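Local coordinates for protein adenylyl-sulfate kinase 1, chloroplastic (Arabidopsis thaliana, PDB 3UIE) that phosphorylates adenosine 5'-phosphosulfate at the expense of ATP to make 3'-phosphoadenylyl sulfate, the activated form of sulfate, at residues C10-K14 against V15-R19; L72-A76 against E77-E81. All coordinates share one frame; numbering follows the deposited sequence.

Contact 1: C10-K14 against V15-R19; sequences CSVEK and VDRQR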
loop_
_atom_site.group_PDB
_atom_site.type_symbol
_atom_site.label_atom_id
_atom_site.label_comp_id
_atom_site.label_asym_id
_atom_site.label_seq_id
_atom_site.Cartn_x
_atom_site.Cartn_y
_atom_site.Cartn_z
ATOM N N CYS A 10 6.218 -0.412 16.811
ATOM C CA CYS A 10 5.264 0.446 17.510
ATOM C C CYS A 10 4.230 -0.367 18.294
ATOM O O CYS A 10 3.908 -1.498 17.929
ATOM C CB CYS A 10 4.562 1.384 16.524
ATOM S SG CYS A 10 3.413 2.530 17.311
ATOM N N SER A 11 3.705 0.227 19.361
ATOM C CA SER A 11 2.807 -0.464 20.281
ATOM C C SER A 11 1.474 -0.879 19.656
ATOM O O SER A 11 0.853 -1.834 20.110
ATOM C CB SER A 11 2.543 0.407 21.506
ATOM O OG SER A 11 2.045 1.675 21.109
ATOM N N VAL A 12 1.016 -0.162 18.634
ATOM C CA VAL A 12 -0.255 -0.532 17.994
ATOM C C VAL A 12 -0.069 -1.720 17.056
ATOM O O VAL A 12 0.634 -1.616 16.051
ATOM C CB VAL A 12 -0.847 0.650 17.212
ATOM C CG1 VAL A 12 -2.183 0.271 16.593
ATOM C CG2 VAL A 12 -1.016 1.839 18.134
ATOM N N GLU A 13 -0.732 -2.832 17.374
ATOM C CA GLU A 13 -0.564 -4.092 16.638
ATOM C C GLU A 13 -1.661 -4.329 15.607
ATOM O O GLU A 13 -2.693 -3.667 15.618
ATOM C CB GLU A 13 -0.557 -5.268 17.615
ATOM C CG GLU A 13 0.593 -5.280 18.606
ATOM C CD GLU A 13 0.566 -6.497 19.514
ATOM O OE1 GLU A 13 0.030 -7.544 19.097
ATOM O OE2 GLU A 13 1.079 -6.406 20.649
ATOM N N LYS A 14 -1.448 -5.303 14.728
ATOM C CA LYS A 14 -2.480 -5.692 13.775
ATOM C C LYS A 14 -3.783 -6.042 14.486
ATOM O O LYS A 14 -4.864 -5.654 14.028
ATOM C CB LYS A 14 -2.006 -6.866 12.923
ATOM C CG LYS A 14 -3.006 -7.362 11.890
ATOM C CD LYS A 14 -2.339 -8.481 11.093
ATOM C CE LYS A 14 -3.343 -9.347 10.359
ATOM N NZ LYS A 14 -2.840 -10.745 10.258
ATOM N N VAL A 15 -3.692 -6.750 15.614
ATOM C CA VAL A 15 -4.900 -7.138 16.344
ATOM C C VAL A 15 -5.641 -5.944 16.918
ATOM O O VAL A 15 -6.858 -6.002 17.094
ATOM C CB VAL A 15 -4.638 -8.167 17.464
ATOM C CG1 VAL A 15 -4.401 -9.548 16.867
ATOM C CG2 VAL A 15 -3.463 -7.729 18.342
ATOM N N ASP A 16 -4.915 -4.863 17.216
ATOM C CA ASP A 16 -5.569 -3.646 17.678
ATOM C C ASP A 16 -6.350 -3.001 16.536
ATOM O O ASP A 16 -7.481 -2.547 16.720
ATOM C CB ASP A 16 -4.551 -2.652 18.275
ATOM C CG ASP A 16 -3.826 -3.221 19.475
ATOM O OD1 ASP A 16 -4.504 -3.712 20.404
ATOM O OD2 ASP A 16 -2.582 -3.201 19.473
ATOM N N ARG A 17 -5.757 -2.953 15.348
ATOM C CA ARG A 17 -6.465 -2.398 14.200
ATOM C C ARG A 17 -7.681 -3.274 13.853
ATOM O O ARG A 17 -8.735 -2.773 13.460
ATOM C CB ARG A 17 -5.520 -2.259 12.999
ATOM C CG ARG A 17 -4.433 -1.182 13.204
ATOM C CD ARG A 17 -3.511 -1.053 11.989
ATOM N NE ARG A 17 -2.581 -2.175 11.840
ATOM C CZ ARG A 17 -1.385 -2.211 12.422
ATOM N NH1 ARG A 17 -1.013 -1.195 13.189
ATOM N NH2 ARG A 17 -0.565 -3.252 12.255
ATOM N N GLN A 18 -7.540 -4.575 14.028
ATOM C CA GLN A 18 -8.643 -5.487 13.697
ATOM C C GLN A 18 -9.787 -5.293 14.687
ATOM O O GLN A 18 -10.957 -5.274 14.312
ATOM C CB GLN A 18 -8.135 -6.922 13.669
ATOM C CG GLN A 18 -7.320 -7.158 12.412
ATOM C CD GLN A 18 -6.791 -8.563 12.262
ATOM O OE1 GLN A 18 -6.205 -8.891 11.232
ATOM N NE2 GLN A 18 -6.968 -9.396 13.291
ATOM N N ARG A 19 -9.427 -5.091 15.950
ATOM C CA ARG A 19 -10.390 -4.819 17.000
ATOM C C ARG A 19 -11.172 -3.532 16.711
ATOM O O ARG A 19 -12.378 -3.459 16.925
ATOM C CB ARG A 19 -9.651 -4.695 18.331
ATOM C CG ARG A 19 -10.531 -4.732 19.553
ATOM C CD ARG A 19 -9.725 -5.212 20.749
ATOM N NE ARG A 19 -8.467 -4.487 20.883
ATOM C CZ ARG A 19 -8.355 -3.313 21.491
ATOM N NH1 ARG A 19 -9.436 -2.739 22.007
ATOM N NH2 ARG A 19 -7.172 -2.711 21.581
HETATM O O HOH W 1 -0.979 -3.329 21.741
HETATM O O HOH W 2 2.102 -3.090 13.419
HETATM O O HOH W 3 -0.985 -8.436 15.979
HETATM O O HOH W 4 -5.569 -11.941 12.010
#

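Contact 2: L72-A76 against E77-E81; sequences LSFKA and EDRAE. With ADX (adenosine-5'-phosphosulfate), chain D.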
loop_
_atom_site.group_PDB
_atom_site.type_symbol
_atom_site.label_atom_id
_atom_site.label_comp_id
_atom_site.label_asym_id
_atom_site.label_seq_id
_atom_site.Cartn_x
_atom_site.Cartn_y
_atom_site.Cartn_z
ATOM N N LEU A 72 6.561 -0.206 -15.177
ATOM C CA LEU A 72 6.621 -1.600 -15.629
ATOM C C LEU A 72 5.949 -1.834 -16.972
ATOM O O LEU A 72 4.901 -1.265 -17.259
ATOM C CB LEU A 72 5.977 -2.514 -14.587
ATOM C CG LEU A 72 6.680 -2.450 -13.233
ATOM C CD1 LEU A 72 6.057 -3.456 -12.281
ATOM C CD2 LEU A 72 8.155 -2.724 -13.422
ATOM N N SER A 73 6.557 -2.693 -17.782
ATOM C CA SER A 73 5.988 -3.090 -19.063
ATOM C C SER A 73 5.235 -4.414 -18.897
ATOM O O SER A 73 4.848 -4.784 -17.786
ATOM C CB SER A 73 7.097 -3.268 -20.091
ATOM O OG SER A 73 7.845 -4.451 -19.824
ATOM N N PHE A 74 5.045 -5.127 -20.001
ATOM C CA PHE A 74 4.406 -6.442 -19.951
ATOM C C PHE A 74 5.354 -7.572 -20.327
ATOM O O PHE A 74 4.940 -8.719 -20.459
ATOM C CB PHE A 74 3.136 -6.470 -20.803
ATOM C CG PHE A 74 2.029 -5.625 -20.248
ATOM C CD1 PHE A 74 1.099 -6.164 -19.374
ATOM C CD2 PHE A 74 1.928 -4.287 -20.584
ATOM C CE1 PHE A 74 0.084 -5.374 -18.856
ATOM C CE2 PHE A 74 0.913 -3.497 -20.075
ATOM C CZ PHE A 74 -0.005 -4.039 -19.211
ATOM N N LYS A 75 6.632 -7.249 -20.484
ATOM C CA LYS A 75 7.641 -8.292 -20.619
ATOM C C LYS A 75 7.528 -9.200 -19.397
ATOM O O LYS A 75 7.057 -8.771 -18.349
ATOM C CB LYS A 75 9.033 -7.675 -20.707
ATOM C CG LYS A 75 9.196 -6.723 -21.878
ATOM C CD LYS A 75 10.444 -5.875 -21.729
ATOM C CE LYS A 75 10.420 -4.687 -22.680
ATOM N NZ LYS A 75 11.567 -3.768 -22.437
ATOM N N ALA A 76 7.956 -10.450 -19.525
ATOM C CA ALA A 76 7.742 -11.423 -18.457
ATOM C C ALA A 76 8.344 -10.956 -17.136
ATOM O O ALA A 76 7.741 -11.112 -16.075
ATOM C CB ALA A 76 8.308 -12.787 -18.852
ATOM N N GLU A 77 9.538 -10.384 -17.195
ATOM C CA GLU A 77 10.211 -9.960 -15.967
ATOM C C GLU A 77 9.443 -8.831 -15.285
ATOM O O GLU A 77 9.472 -8.696 -14.059
ATOM C CB GLU A 77 11.653 -9.528 -16.248
ATOM C CG GLU A 77 12.394 -10.425 -17.227
ATOM C CD GLU A 77 11.957 -10.200 -18.665
ATOM O OE1 GLU A 77 11.508 -9.078 -18.979
ATOM O OE2 GLU A 77 12.057 -11.140 -19.480
ATOM N N ASP A 78 8.764 -8.015 -16.086
ATOM C CA ASP A 78 8.031 -6.876 -15.552
ATOM C C ASP A 78 6.687 -7.319 -14.996
ATOM O O ASP A 78 6.175 -6.707 -14.062
ATOM C CB ASP A 78 7.863 -5.779 -16.610
ATOM C CG ASP A 78 9.092 -4.873 -16.722
ATOM O OD1 ASP A 78 10.165 -5.233 -16.188
ATOM O OD2 ASP A 78 8.984 -3.797 -17.347
ATOM N N ARG A 79 6.114 -8.381 -15.563
ATOM C CA ARG A 79 4.920 -8.989 -14.975
ATOM C C ARG A 79 5.245 -9.554 -13.589
ATOM O O ARG A 79 4.475 -9.390 -12.645
ATOM C CB ARG A 79 4.350 -10.100 -15.865
ATOM C CG ARG A 79 3.659 -9.617 -17.137
ATOM C CD ARG A 79 2.923 -10.772 -17.802
ATOM N NE ARG A 79 2.608 -10.535 -19.208
ATOM C CZ ARG A 79 1.383 -10.328 -19.683
ATOM N NH1 ARG A 79 0.338 -10.311 -18.860
ATOM N NH2 ARG A 79 1.204 -10.138 -20.988
ATOM N N ALA A 80 6.390 -10.220 -13.469
ATOM C CA ALA A 80 6.820 -10.758 -12.181
ATOM C C ALA A 80 7.012 -9.641 -11.138
ATOM O O ALA A 80 6.589 -9.768 -9.983
ATOM C CB ALA A 80 8.100 -11.575 -12.343
ATOM N N GLU A 81 7.650 -8.544 -11.543
ATOM C CA GLU A 81 7.854 -7.408 -10.646
ATOM C C GLU A 81 6.522 -6.744 -10.287
ATOM O O GLU A 81 6.302 -6.352 -9.144
ATOM C CB GLU A 81 8.811 -6.384 -11.274
ATOM C CG GLU A 81 9.073 -5.162 -10.408
ATOM C CD GLU A 81 9.805 -5.484 -9.115
ATOM O OE1 GLU A 81 10.162 -6.662 -8.868
ATOM O OE2 GLU A 81 10.025 -4.533 -8.341
HETATM S SB ADX D . -0.171 -8.746 -15.149
HETATM O O1B ADX D . 1.038 -7.986 -15.000
HETATM O O2B ADX D . 0.108 -9.914 -16.015
HETATM O O3B ADX D . -0.662 -9.246 -13.849
HETATM P PA ADX D . -2.119 -6.765 -15.185
HETATM O O1A ADX D . -1.287 -5.925 -14.251
HETATM O O2A ADX D . -3.389 -7.272 -14.519
HETATM O O3A ADX D . -1.244 -7.933 -15.829
HETATM O "O5'" ADX D . -2.499 -5.846 -16.409
HETATM C "C5'" ADX D . -3.481 -6.267 -17.307
HETATM C "C4'" ADX D . -4.144 -5.223 -18.044
HETATM O "O4'" ADX D . -3.204 -4.583 -18.899
HETATM C "C3'" ADX D . -5.191 -5.833 -18.904
HETATM O "O3'" ADX D . -6.416 -5.244 -18.597
HETATM C "C2'" ADX D . -4.890 -5.458 -20.224
HETATM O "O2'" ADX D . -5.891 -4.570 -20.595
HETATM C "C1'" ADX D . -3.623 -4.696 -20.225
HETATM N N9 ADX D . -2.641 -5.271 -21.103
HETATM C C8 ADX D . -1.865 -4.590 -21.979
HETATM N N7 ADX D . -1.013 -5.451 -22.565
HETATM C C5 ADX D . -1.249 -6.680 -22.060
HETATM C C6 ADX D . -0.694 -7.955 -22.285
HETATM N N6 ADX D . 0.375 -8.112 -23.220
HETATM N N1 ADX D . -1.172 -9.029 -21.608
HETATM C C2 ADX D . -2.169 -8.882 -20.720
HETATM N N3 ADX D . -2.723 -7.671 -20.480
HETATM C C4 ADX D . -2.287 -6.566 -21.125
#

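Contact 1: C10-K14 against V15-R19
Asp-16 lays its carboxylate back over the backbone of Glu-13, the N-cap residue of helix 14-21. This is one half of a capping box, the bond from the N-cap amide to the N3 side chain. Asp-16 OD2 accepts from Glu-13 N through its anti lone pair, in a nearly straight bond of 2.8 Å (166°). Asp-16 CG lies anti to the carbonyl carbon (chi1 -61°), which turns the carboxylate back toward the N-terminal end. Water 1 also donates to OD2 and ties it to Ser-11 O. The other oxygen, OD1, takes a salt bridge from Arg-19 NH2 at 3.1 Å. With an alanine in place of Asp-16, Glu-13 N would probably lose its acceptor and the Arg-19 guanidinium its charged mate, so that the first turn is held less firmly. The Arg-17 guanidinium sits with one face over Glu-13 O, which lies 3.7 Å above its plane. A bend at chi3 (-73°) brings NH1 to Val-12 O in a weak bond of 3.3 Å. Arg-17 NE hydrogen-bonds Asp-95 O, and the Arg-17 side chain packs on Leu-55 of the second subunit. Ser-11 OG bonds Gln-47 of that subunit, and Cys-10 packs on its Cys-43, the partner in the interchain disulfide. One turn into the helix, Gln-18 OE1 bonds Gly-25 N and also lies 3.0 Å from Lys-14 CE.

Contact 2: L72-A76 against E77-E81
Phe-74 and Arg-79 stand round the adenine of adenosine-5'-phosphosulfate, at the N-terminal end of helix 76-95 in this P-loop kinase fold. The Phe-74 ring turns one face to the base. ADX N7 lies 3.5 Å above its plane, over the ring centre, in the stack that binds the substrate. Arg-65, another substrate-binding residue, makes a cation-pi contact with the same ring. Arg-79 meets the Phe-74 ring at its edge, while CD1 of Phe-74 lies over one face of the guanidinium. The two flat groups are therefore turned across each other. Arg-79 runs extended from CG to NE (chi3 -161°), which carries its guanidinium out to the ligand. There NH1 bonds the sulfate oxygen O2B at 2.9 Å, and NH2 lies 2.7 Å from ADX N1, which is at the guanidinium edge. NE makes a weak bond to Phe-74 O, so one arginine reaches the base, the sulfate and the loop. Gly-155 O is a further, weak partner of NH2.

Asp-78 points back at Ser-73, before the helix. Helix 76-95 begins here, with Lys-75 at the N-cap; just before it, Ser-73 OG accepts from Lys-75 N in an ST turn. Leu-72 lies beside this polar group. Its CD1 is 3.9 Å from Glu-81 CG, with the two side chains crossing at about a right angle. The end of Glu-81 leads away, and its carboxylate makes salt bridges with Arg-84 and Arg-85. Asp-78 OD2 takes two bonds: Ser-73 N comes on its anti side at 2.7 Å, and Ser-73 OG comes from above the carboxylate plane at 2.8 Å.

How the contacts relate
Contact 1 closes before contact 2 opens along the chain. Their centres are about 35 Å apart, and their nearest atoms about 22 Å, so they do not touch. Each lies where a loop enters a helix: contact 1 at the start of helix 14-21, contact 2 at the start of helix 76-95. Along the chain between them come strands 26-31 and 56-60 of the parallel sheet and the ATP-binding loop. Helix 76-95 connects the two regions, since its last residue, Asp-95, bonds Arg-17 of contact 1. Contact 1 lies at the subunit interface with its disulfide; contact 2 lies chiefly in the substrate pocket, with Glu-81 packing on Asp-71 of the second subunit.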